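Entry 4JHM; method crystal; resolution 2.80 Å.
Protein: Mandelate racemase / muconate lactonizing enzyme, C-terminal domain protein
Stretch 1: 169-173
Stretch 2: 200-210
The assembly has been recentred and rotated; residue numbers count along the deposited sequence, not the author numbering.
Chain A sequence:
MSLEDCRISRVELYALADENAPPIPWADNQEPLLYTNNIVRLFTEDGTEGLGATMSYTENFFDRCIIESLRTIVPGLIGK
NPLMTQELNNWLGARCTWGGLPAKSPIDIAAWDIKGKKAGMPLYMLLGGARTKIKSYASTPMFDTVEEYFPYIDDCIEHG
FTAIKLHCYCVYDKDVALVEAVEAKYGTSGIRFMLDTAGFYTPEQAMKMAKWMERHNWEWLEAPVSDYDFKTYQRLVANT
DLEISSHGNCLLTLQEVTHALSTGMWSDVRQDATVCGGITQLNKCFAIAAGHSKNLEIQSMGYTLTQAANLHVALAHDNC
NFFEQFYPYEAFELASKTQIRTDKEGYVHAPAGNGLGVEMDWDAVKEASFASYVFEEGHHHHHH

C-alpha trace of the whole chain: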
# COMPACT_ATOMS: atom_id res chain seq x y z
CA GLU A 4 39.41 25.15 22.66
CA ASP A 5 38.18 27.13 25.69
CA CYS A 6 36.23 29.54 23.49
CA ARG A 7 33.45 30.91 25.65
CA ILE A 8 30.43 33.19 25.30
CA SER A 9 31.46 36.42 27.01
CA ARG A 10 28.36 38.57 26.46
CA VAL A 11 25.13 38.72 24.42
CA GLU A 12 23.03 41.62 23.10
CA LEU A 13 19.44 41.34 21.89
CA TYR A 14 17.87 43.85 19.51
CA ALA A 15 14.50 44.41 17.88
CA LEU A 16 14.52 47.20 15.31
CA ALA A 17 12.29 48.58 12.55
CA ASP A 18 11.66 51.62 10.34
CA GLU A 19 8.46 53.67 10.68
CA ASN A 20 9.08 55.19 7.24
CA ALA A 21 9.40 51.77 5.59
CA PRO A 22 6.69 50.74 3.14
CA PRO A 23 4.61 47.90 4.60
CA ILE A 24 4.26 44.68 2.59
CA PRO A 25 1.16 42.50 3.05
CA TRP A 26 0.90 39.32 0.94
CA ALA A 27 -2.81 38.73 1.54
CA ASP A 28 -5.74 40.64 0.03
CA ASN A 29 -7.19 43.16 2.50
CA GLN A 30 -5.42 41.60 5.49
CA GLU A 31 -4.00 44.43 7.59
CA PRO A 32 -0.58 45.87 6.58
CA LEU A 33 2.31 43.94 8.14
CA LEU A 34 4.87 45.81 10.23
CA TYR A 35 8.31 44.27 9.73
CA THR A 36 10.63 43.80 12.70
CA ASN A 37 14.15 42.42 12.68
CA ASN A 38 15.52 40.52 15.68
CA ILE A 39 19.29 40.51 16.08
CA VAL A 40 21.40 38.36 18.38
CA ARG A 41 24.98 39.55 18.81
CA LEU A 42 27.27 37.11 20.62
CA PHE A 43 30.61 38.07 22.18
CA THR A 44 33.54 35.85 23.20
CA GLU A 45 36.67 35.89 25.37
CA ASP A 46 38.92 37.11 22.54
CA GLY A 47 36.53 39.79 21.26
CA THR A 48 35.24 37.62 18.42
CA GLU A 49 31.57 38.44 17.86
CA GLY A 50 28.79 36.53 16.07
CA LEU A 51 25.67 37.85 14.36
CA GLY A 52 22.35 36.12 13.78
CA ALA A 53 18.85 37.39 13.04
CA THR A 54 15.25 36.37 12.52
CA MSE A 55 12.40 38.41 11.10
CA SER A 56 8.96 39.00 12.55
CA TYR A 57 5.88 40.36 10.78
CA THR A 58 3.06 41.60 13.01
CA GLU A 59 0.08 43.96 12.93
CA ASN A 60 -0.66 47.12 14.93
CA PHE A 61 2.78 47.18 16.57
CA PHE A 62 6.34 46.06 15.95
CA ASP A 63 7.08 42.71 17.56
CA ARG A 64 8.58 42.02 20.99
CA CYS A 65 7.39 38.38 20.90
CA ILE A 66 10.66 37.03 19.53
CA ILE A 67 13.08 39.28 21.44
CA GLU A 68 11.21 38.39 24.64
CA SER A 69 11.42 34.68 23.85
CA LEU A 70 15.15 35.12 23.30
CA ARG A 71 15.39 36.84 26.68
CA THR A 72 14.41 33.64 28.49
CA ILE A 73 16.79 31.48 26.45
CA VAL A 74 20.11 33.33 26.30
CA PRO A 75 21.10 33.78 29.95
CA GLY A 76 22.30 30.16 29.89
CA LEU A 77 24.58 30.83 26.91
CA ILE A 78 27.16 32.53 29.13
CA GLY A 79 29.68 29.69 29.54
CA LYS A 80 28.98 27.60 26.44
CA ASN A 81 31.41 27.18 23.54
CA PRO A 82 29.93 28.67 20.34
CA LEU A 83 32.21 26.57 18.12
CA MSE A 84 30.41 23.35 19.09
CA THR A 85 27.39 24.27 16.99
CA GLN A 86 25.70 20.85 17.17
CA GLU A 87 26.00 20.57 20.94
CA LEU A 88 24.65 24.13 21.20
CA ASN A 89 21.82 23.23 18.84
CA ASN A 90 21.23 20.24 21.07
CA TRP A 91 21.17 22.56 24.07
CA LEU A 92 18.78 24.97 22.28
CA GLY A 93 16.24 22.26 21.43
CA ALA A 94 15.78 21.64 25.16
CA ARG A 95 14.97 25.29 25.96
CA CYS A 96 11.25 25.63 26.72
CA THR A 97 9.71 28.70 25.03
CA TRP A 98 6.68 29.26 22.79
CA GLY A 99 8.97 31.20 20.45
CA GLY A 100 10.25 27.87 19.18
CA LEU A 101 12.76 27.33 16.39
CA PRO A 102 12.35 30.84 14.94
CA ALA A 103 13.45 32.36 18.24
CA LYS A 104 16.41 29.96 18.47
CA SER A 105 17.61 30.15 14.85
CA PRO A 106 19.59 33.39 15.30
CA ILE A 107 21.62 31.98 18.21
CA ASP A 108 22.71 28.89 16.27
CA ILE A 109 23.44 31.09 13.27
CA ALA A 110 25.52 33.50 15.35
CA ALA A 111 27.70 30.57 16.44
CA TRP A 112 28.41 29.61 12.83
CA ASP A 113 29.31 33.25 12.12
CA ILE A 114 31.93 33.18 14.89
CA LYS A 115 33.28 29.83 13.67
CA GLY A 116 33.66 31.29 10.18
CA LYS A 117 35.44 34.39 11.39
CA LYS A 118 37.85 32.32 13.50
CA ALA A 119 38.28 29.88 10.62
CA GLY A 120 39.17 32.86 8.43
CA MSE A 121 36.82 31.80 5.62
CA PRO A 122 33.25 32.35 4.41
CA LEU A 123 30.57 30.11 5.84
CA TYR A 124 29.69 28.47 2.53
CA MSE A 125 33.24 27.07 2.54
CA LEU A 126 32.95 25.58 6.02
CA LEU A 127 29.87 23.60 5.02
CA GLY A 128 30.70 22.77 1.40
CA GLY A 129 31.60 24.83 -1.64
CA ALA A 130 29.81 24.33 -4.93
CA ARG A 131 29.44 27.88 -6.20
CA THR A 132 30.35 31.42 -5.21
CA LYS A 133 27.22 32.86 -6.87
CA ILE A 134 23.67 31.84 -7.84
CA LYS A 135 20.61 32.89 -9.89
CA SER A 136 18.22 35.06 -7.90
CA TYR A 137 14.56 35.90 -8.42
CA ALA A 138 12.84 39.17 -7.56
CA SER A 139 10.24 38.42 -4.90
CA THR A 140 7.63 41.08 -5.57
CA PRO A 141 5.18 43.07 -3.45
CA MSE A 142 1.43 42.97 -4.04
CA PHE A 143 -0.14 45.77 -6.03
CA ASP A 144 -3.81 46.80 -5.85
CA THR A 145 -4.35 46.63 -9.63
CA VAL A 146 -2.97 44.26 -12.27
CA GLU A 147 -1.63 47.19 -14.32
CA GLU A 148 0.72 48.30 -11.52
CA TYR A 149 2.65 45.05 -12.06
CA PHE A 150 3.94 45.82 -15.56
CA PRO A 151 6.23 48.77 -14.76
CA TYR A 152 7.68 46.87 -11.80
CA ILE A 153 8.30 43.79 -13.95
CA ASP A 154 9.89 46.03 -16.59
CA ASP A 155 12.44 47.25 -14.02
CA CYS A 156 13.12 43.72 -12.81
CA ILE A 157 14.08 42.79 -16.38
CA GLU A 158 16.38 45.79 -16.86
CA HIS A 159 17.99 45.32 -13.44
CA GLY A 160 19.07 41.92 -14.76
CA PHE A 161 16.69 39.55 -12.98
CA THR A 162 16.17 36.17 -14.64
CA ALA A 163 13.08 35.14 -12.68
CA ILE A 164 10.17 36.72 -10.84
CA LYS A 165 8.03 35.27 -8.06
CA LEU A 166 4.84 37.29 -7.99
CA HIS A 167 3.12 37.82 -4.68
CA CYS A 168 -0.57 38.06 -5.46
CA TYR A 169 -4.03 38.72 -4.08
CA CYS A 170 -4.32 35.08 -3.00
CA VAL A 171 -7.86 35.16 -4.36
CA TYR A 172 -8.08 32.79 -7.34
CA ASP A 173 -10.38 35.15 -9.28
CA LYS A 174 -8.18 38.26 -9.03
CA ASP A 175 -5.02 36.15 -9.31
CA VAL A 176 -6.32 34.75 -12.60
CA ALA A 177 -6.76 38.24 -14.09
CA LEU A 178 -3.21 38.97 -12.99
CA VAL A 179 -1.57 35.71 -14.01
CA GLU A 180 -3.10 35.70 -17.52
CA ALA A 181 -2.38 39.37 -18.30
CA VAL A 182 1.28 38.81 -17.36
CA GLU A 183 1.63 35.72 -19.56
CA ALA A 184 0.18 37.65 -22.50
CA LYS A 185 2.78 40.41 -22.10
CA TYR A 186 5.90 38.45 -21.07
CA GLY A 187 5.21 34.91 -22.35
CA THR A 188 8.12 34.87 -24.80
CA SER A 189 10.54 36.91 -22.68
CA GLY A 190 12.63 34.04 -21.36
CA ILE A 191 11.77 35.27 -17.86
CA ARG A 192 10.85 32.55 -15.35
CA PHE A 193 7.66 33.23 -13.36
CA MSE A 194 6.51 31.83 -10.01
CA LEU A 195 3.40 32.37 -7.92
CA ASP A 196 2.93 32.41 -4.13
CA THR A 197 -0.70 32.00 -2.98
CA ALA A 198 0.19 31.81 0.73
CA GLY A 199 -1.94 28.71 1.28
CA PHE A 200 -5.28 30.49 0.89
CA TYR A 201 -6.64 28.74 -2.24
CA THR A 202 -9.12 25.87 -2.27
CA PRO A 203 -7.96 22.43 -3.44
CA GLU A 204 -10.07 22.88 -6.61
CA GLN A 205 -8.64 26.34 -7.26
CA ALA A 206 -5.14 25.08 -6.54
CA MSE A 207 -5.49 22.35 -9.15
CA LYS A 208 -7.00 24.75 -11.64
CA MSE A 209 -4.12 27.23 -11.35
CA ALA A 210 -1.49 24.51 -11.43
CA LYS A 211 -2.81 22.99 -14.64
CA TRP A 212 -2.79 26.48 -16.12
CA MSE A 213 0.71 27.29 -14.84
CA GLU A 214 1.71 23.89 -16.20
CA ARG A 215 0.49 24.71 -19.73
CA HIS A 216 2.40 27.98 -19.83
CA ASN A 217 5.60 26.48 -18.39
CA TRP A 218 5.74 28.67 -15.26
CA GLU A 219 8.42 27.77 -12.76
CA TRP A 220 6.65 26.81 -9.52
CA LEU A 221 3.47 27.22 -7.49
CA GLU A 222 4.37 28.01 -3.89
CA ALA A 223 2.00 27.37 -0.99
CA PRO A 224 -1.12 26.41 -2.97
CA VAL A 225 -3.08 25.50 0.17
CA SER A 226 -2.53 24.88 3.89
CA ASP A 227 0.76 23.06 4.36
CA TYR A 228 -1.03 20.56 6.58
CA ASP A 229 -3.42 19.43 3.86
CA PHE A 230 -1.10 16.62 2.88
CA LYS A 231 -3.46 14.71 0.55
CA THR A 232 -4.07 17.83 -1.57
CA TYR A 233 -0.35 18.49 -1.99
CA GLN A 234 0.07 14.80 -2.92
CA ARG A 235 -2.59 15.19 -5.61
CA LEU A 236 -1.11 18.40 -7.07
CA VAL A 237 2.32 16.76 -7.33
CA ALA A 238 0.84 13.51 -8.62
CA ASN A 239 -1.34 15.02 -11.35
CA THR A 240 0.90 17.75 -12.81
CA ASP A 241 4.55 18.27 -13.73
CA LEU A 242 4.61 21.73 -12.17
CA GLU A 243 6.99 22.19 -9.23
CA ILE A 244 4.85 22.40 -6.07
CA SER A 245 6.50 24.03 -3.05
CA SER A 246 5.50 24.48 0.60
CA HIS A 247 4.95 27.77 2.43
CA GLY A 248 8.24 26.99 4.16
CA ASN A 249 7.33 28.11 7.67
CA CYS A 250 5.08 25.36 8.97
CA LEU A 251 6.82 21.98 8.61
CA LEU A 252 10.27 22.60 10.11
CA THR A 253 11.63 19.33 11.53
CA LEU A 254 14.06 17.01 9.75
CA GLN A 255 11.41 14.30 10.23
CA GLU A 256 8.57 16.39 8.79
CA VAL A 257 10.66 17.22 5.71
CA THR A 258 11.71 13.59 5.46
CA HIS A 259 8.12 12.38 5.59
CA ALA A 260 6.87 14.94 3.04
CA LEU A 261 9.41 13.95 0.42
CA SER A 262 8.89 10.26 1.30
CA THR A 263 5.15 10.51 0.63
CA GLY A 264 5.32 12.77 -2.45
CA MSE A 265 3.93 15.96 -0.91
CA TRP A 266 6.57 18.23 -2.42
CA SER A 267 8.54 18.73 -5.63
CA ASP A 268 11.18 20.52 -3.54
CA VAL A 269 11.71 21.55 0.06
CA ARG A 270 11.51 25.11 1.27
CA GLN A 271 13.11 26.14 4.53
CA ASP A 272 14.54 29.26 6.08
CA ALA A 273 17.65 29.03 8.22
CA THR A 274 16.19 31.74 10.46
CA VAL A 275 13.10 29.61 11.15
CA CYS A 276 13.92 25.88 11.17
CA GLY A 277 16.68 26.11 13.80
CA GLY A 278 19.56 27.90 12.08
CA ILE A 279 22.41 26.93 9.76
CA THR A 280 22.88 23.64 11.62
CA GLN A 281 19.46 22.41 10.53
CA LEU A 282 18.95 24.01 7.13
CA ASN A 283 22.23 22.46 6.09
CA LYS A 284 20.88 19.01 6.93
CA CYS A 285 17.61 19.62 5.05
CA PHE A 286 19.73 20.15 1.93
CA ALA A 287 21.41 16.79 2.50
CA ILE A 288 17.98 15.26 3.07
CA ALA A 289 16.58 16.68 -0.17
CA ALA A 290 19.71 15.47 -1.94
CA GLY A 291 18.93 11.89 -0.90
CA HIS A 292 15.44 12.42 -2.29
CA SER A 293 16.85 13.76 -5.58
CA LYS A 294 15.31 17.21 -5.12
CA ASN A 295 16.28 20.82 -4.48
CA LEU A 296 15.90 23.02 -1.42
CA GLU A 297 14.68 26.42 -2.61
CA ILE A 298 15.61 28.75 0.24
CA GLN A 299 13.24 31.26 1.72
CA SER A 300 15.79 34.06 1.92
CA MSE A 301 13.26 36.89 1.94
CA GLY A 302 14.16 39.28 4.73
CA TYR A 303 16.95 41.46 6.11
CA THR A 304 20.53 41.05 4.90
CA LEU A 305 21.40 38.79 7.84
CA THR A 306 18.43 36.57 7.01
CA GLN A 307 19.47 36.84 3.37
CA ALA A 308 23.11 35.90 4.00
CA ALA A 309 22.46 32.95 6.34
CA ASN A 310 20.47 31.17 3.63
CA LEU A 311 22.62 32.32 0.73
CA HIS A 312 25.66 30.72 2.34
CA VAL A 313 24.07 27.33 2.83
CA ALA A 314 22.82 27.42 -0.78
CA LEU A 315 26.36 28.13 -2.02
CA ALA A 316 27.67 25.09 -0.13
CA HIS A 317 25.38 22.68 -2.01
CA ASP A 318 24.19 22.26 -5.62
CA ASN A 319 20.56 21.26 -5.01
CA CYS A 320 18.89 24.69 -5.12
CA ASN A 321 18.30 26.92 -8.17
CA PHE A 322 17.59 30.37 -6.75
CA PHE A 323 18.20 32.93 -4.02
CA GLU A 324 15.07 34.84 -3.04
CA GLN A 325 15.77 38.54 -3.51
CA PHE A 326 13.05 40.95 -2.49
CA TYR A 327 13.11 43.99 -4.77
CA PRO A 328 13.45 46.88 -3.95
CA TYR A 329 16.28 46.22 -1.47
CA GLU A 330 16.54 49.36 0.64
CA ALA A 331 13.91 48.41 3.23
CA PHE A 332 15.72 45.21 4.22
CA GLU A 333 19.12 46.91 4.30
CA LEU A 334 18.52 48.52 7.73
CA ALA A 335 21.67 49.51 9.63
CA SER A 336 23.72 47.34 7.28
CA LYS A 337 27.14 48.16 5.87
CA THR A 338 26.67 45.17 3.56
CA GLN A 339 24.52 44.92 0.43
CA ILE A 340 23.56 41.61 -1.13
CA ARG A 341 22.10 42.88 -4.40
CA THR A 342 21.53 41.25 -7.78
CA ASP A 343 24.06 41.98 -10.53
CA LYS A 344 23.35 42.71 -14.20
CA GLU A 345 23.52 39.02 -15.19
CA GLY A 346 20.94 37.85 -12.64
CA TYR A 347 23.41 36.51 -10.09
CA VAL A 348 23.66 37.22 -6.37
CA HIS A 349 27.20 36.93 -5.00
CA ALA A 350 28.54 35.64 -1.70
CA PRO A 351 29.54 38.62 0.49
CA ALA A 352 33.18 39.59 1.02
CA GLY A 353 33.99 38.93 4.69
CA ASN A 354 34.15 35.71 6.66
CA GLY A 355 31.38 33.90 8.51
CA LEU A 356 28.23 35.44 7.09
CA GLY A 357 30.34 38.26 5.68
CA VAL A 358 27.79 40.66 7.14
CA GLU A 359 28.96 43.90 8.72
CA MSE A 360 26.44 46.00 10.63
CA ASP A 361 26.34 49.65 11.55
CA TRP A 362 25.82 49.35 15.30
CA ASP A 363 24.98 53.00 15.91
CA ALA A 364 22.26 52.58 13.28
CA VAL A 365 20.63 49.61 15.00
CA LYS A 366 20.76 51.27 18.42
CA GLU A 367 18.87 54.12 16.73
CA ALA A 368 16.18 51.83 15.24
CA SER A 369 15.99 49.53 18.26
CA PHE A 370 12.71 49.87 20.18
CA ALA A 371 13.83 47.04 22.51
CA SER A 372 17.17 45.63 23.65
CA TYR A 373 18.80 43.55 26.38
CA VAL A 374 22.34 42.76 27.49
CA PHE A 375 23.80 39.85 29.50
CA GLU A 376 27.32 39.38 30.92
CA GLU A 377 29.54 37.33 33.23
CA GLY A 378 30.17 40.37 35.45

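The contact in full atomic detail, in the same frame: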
# COMPACT_ATOMS: atom_id res chain seq x y z
N TYR A 169 -2.88 38.44 -4.92
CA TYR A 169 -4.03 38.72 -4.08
C TYR A 169 -4.39 37.50 -3.23
O TYR A 169 -5.03 37.64 -2.19
CB TYR A 169 -5.21 39.16 -4.94
CG TYR A 169 -4.85 40.30 -5.87
CD1 TYR A 169 -4.88 41.62 -5.43
CD2 TYR A 169 -4.47 40.07 -7.19
CE1 TYR A 169 -4.55 42.67 -6.27
CE2 TYR A 169 -4.14 41.11 -8.04
CZ TYR A 169 -4.18 42.41 -7.57
OH TYR A 169 -3.85 43.46 -8.40
N CYS A 170 -3.98 36.32 -3.68
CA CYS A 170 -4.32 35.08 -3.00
C CYS A 170 -5.83 34.87 -3.02
O CYS A 170 -6.41 34.28 -2.11
CB CYS A 170 -3.78 35.09 -1.57
SG CYS A 170 -1.99 35.28 -1.52
N VAL A 171 -6.45 35.37 -4.08
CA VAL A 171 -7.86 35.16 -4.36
C VAL A 171 -7.96 34.70 -5.82
O VAL A 171 -7.94 35.51 -6.75
CB VAL A 171 -8.67 36.46 -4.14
CG1 VAL A 171 -10.10 36.31 -4.64
CG2 VAL A 171 -8.65 36.86 -2.67
N TYR A 172 -8.05 33.39 -6.01
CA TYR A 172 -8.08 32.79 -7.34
C TYR A 172 -8.59 33.73 -8.44
O TYR A 172 -7.93 33.91 -9.45
CB TYR A 172 -8.93 31.51 -7.31
CG TYR A 172 -8.97 30.79 -8.63
CD1 TYR A 172 -7.81 30.30 -9.21
CD2 TYR A 172 -10.17 30.58 -9.29
CE1 TYR A 172 -7.84 29.64 -10.43
CE2 TYR A 172 -10.21 29.92 -10.51
CZ TYR A 172 -9.04 29.45 -11.07
OH TYR A 172 -9.08 28.80 -12.28
N ASP A 173 -9.76 34.32 -8.24
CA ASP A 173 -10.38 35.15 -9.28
C ASP A 173 -9.52 36.34 -9.71
O ASP A 173 -9.27 36.53 -10.90
CB ASP A 173 -11.75 35.65 -8.81
CG ASP A 173 -12.69 34.51 -8.51
OD1 ASP A 173 -13.02 33.75 -9.44
OD2 ASP A 173 -13.09 34.37 -7.33
N PHE A 200 -3.88 30.09 0.73
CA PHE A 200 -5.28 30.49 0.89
C PHE A 200 -6.25 29.98 -0.18
O PHE A 200 -7.45 30.18 -0.05
CB PHE A 200 -5.38 32.02 1.00
CG PHE A 200 -4.73 32.58 2.25
CD1 PHE A 200 -4.57 31.79 3.38
CD2 PHE A 200 -4.30 33.90 2.29
CE1 PHE A 200 -3.98 32.29 4.53
CE2 PHE A 200 -3.71 34.41 3.43
CZ PHE A 200 -3.55 33.61 4.55
N TYR A 201 -5.75 29.31 -1.21
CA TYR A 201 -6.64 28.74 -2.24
C TYR A 201 -7.40 27.51 -1.74
O TYR A 201 -7.08 26.95 -0.69
CB TYR A 201 -5.84 28.33 -3.48
CG TYR A 201 -5.54 29.43 -4.47
CD1 TYR A 201 -5.55 30.77 -4.09
CD2 TYR A 201 -5.20 29.13 -5.77
CE1 TYR A 201 -5.26 31.77 -5.00
CE2 TYR A 201 -4.89 30.11 -6.68
CZ TYR A 201 -4.92 31.43 -6.30
OH TYR A 201 -4.62 32.41 -7.22
N THR A 202 -8.40 27.11 -2.52
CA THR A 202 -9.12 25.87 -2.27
C THR A 202 -8.54 24.78 -3.16
O THR A 202 -8.15 25.05 -4.29
CB THR A 202 -10.60 26.02 -2.62
OG1 THR A 202 -10.76 26.04 -4.04
CG2 THR A 202 -11.16 27.29 -2.03
N PRO A 203 -8.48 23.54 -2.65
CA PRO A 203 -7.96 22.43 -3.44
C PRO A 203 -8.32 22.51 -4.93
O PRO A 203 -7.45 22.33 -5.78
CB PRO A 203 -8.62 21.22 -2.79
CG PRO A 203 -8.72 21.61 -1.35
CD PRO A 203 -8.85 23.12 -1.30
N GLU A 204 -9.59 22.79 -5.23
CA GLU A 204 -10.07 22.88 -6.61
C GLU A 204 -9.40 24.03 -7.35
O GLU A 204 -8.98 23.89 -8.50
CB GLU A 204 -11.59 23.06 -6.63
CG GLU A 204 -12.38 21.92 -5.99
CD GLU A 204 -12.29 21.90 -4.47
OE1 GLU A 204 -11.80 22.89 -3.87
OE2 GLU A 204 -12.71 20.88 -3.87
N GLN A 205 -9.31 25.18 -6.69
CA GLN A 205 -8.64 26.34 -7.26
C GLN A 205 -7.16 26.04 -7.46
O GLN A 205 -6.58 26.38 -8.49
CB GLN A 205 -8.82 27.56 -6.34
CG GLN A 205 -10.25 28.09 -6.32
CD GLN A 205 -10.54 29.04 -5.17
OE1 GLN A 205 -9.63 29.53 -4.49
NE2 GLN A 205 -11.81 29.32 -4.95
N ALA A 206 -6.55 25.40 -6.47
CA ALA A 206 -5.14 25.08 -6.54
C ALA A 206 -4.86 24.26 -7.78
O ALA A 206 -3.94 24.55 -8.54
CB ALA A 206 -4.71 24.32 -5.30
N MSE A 207 -5.67 23.23 -8.00
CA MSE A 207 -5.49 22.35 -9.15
C MSE A 207 -5.74 23.09 -10.43
O MSE A 207 -5.07 22.85 -11.43
CB MSE A 207 -6.43 21.16 -9.05
CG MSE A 207 -6.25 20.22 -10.25
SE MSE A 207 -4.48 19.35 -10.21
CE MSE A 207 -4.89 17.98 -8.87
N LYS A 208 -6.69 24.01 -10.43
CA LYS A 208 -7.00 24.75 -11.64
C LYS A 208 -5.82 25.62 -12.06
O LYS A 208 -5.44 25.66 -13.23
CB LYS A 208 -8.24 25.61 -11.42
CG LYS A 208 -9.13 25.73 -12.64
CD LYS A 208 -10.30 24.76 -12.59
CE LYS A 208 -11.41 25.27 -11.69
NZ LYS A 208 -12.70 24.56 -11.94
N MSE A 209 -5.23 26.32 -11.09
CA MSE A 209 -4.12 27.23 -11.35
C MSE A 209 -2.89 26.48 -11.77
O MSE A 209 -2.14 26.93 -12.63
CB MSE A 209 -3.80 28.03 -10.09
CG MSE A 209 -2.53 28.87 -10.22
SE MSE A 209 -2.80 30.45 -11.38
CE MSE A 209 -4.40 31.22 -10.54
N ALA A 210 -2.68 25.31 -11.16
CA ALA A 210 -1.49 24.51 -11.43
C ALA A 210 -1.49 24.00 -12.86
O ALA A 210 -0.49 24.11 -13.57
CB ALA A 210 -1.41 23.36 -10.45

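The contact joins a loop leading into a helix, residues 169-173, to a loop and helix at 200-210. It buries 391 Å² in all, both sides summed. No hydrogen bond crosses between the stretches. The contact is packing, mostly of rings and aliphatic groups, with some backbone atoms, and Tyr172 has the largest covered area of any residue here.

The aromatic pair is Tyr172 with Tyr201. The edge of the Tyr172 ring points toward the face of Tyr201, with some offset. The ring centroids lie 5.9 Å apart and the planes meet at 86°, so the rings are nearly perpendicular. The closest side-chain approach is Tyr172 CD1 to Tyr201 CE2, at 3.9 Å. Tyr172 CB also sits over a face of the Tyr201 ring. The same ring meets the backbone of the first stretch. Tyr201 CE1 is 3.4 Å from Tyr172 N and 3.7 Å from Cys170 C. Cys170 C and Val171 N lie at the edge of this ring, near its plane. Tyr201 therefore packs against the turn at its edge and against the Tyr172 side chain at its face. The CA-to-CB bond of Tyr201 points sideways, but the end of the side chain comes nearer to the first stretch.

The remaining contacts of Tyr172 are with the helix. Gln205 CB lies over one face of the Tyr172 ring, and Gln205 OE1 is 3.5 Å from Tyr172 CB. Tyr172 CD1 is 3.8 Å from Met209 CE. Met209 is a selenomethionine, and its terminal methyl makes this apolar contact. Tyr172 OH comes within 3.1 Å of Lys208 CG, a close approach to an aliphatic carbon. The CA-to-CB bond of Lys208 points toward the first stretch, but the end of the side chain leads away. Its NZ is hydrogen-bonded elsewhere in the structure. Gln205, Lys208 and Met209 are spaced by three and one along the sequence, so one side of the helix can present all of them to a single tyrosine.

Cys170 CB makes an apolar contact with Phe200 CD2, at 4.1 Å. The carbonyl Cys170 O also lies 4.0 Å from Phe200 CB. The CA atoms of Cys170 and Phe200 are 6.1 Å apart. Cys170 has phi/psi of 63/31, a left-handed conformation that is uncommon outside glycine and asparagine.

Hydrogen bonds within the second stretch shape the helix start. Thr202 is the N-cap residue: Gln205 N donates to Thr202 OG1 at 3.1 Å. In return, Thr202 N makes a weak bond to Gln205 OE1 at 3.4 Å. The pair thus bond in both directions across the first turn. A further weak bond runs from Thr202 OG1 to Glu204 OE1, at 3.3 Å. Regular backbone bonds follow, beginning with Ala206 N to Thr202 O at 2.7 Å. They fix the helical spacing of the side chains that meet Tyr172.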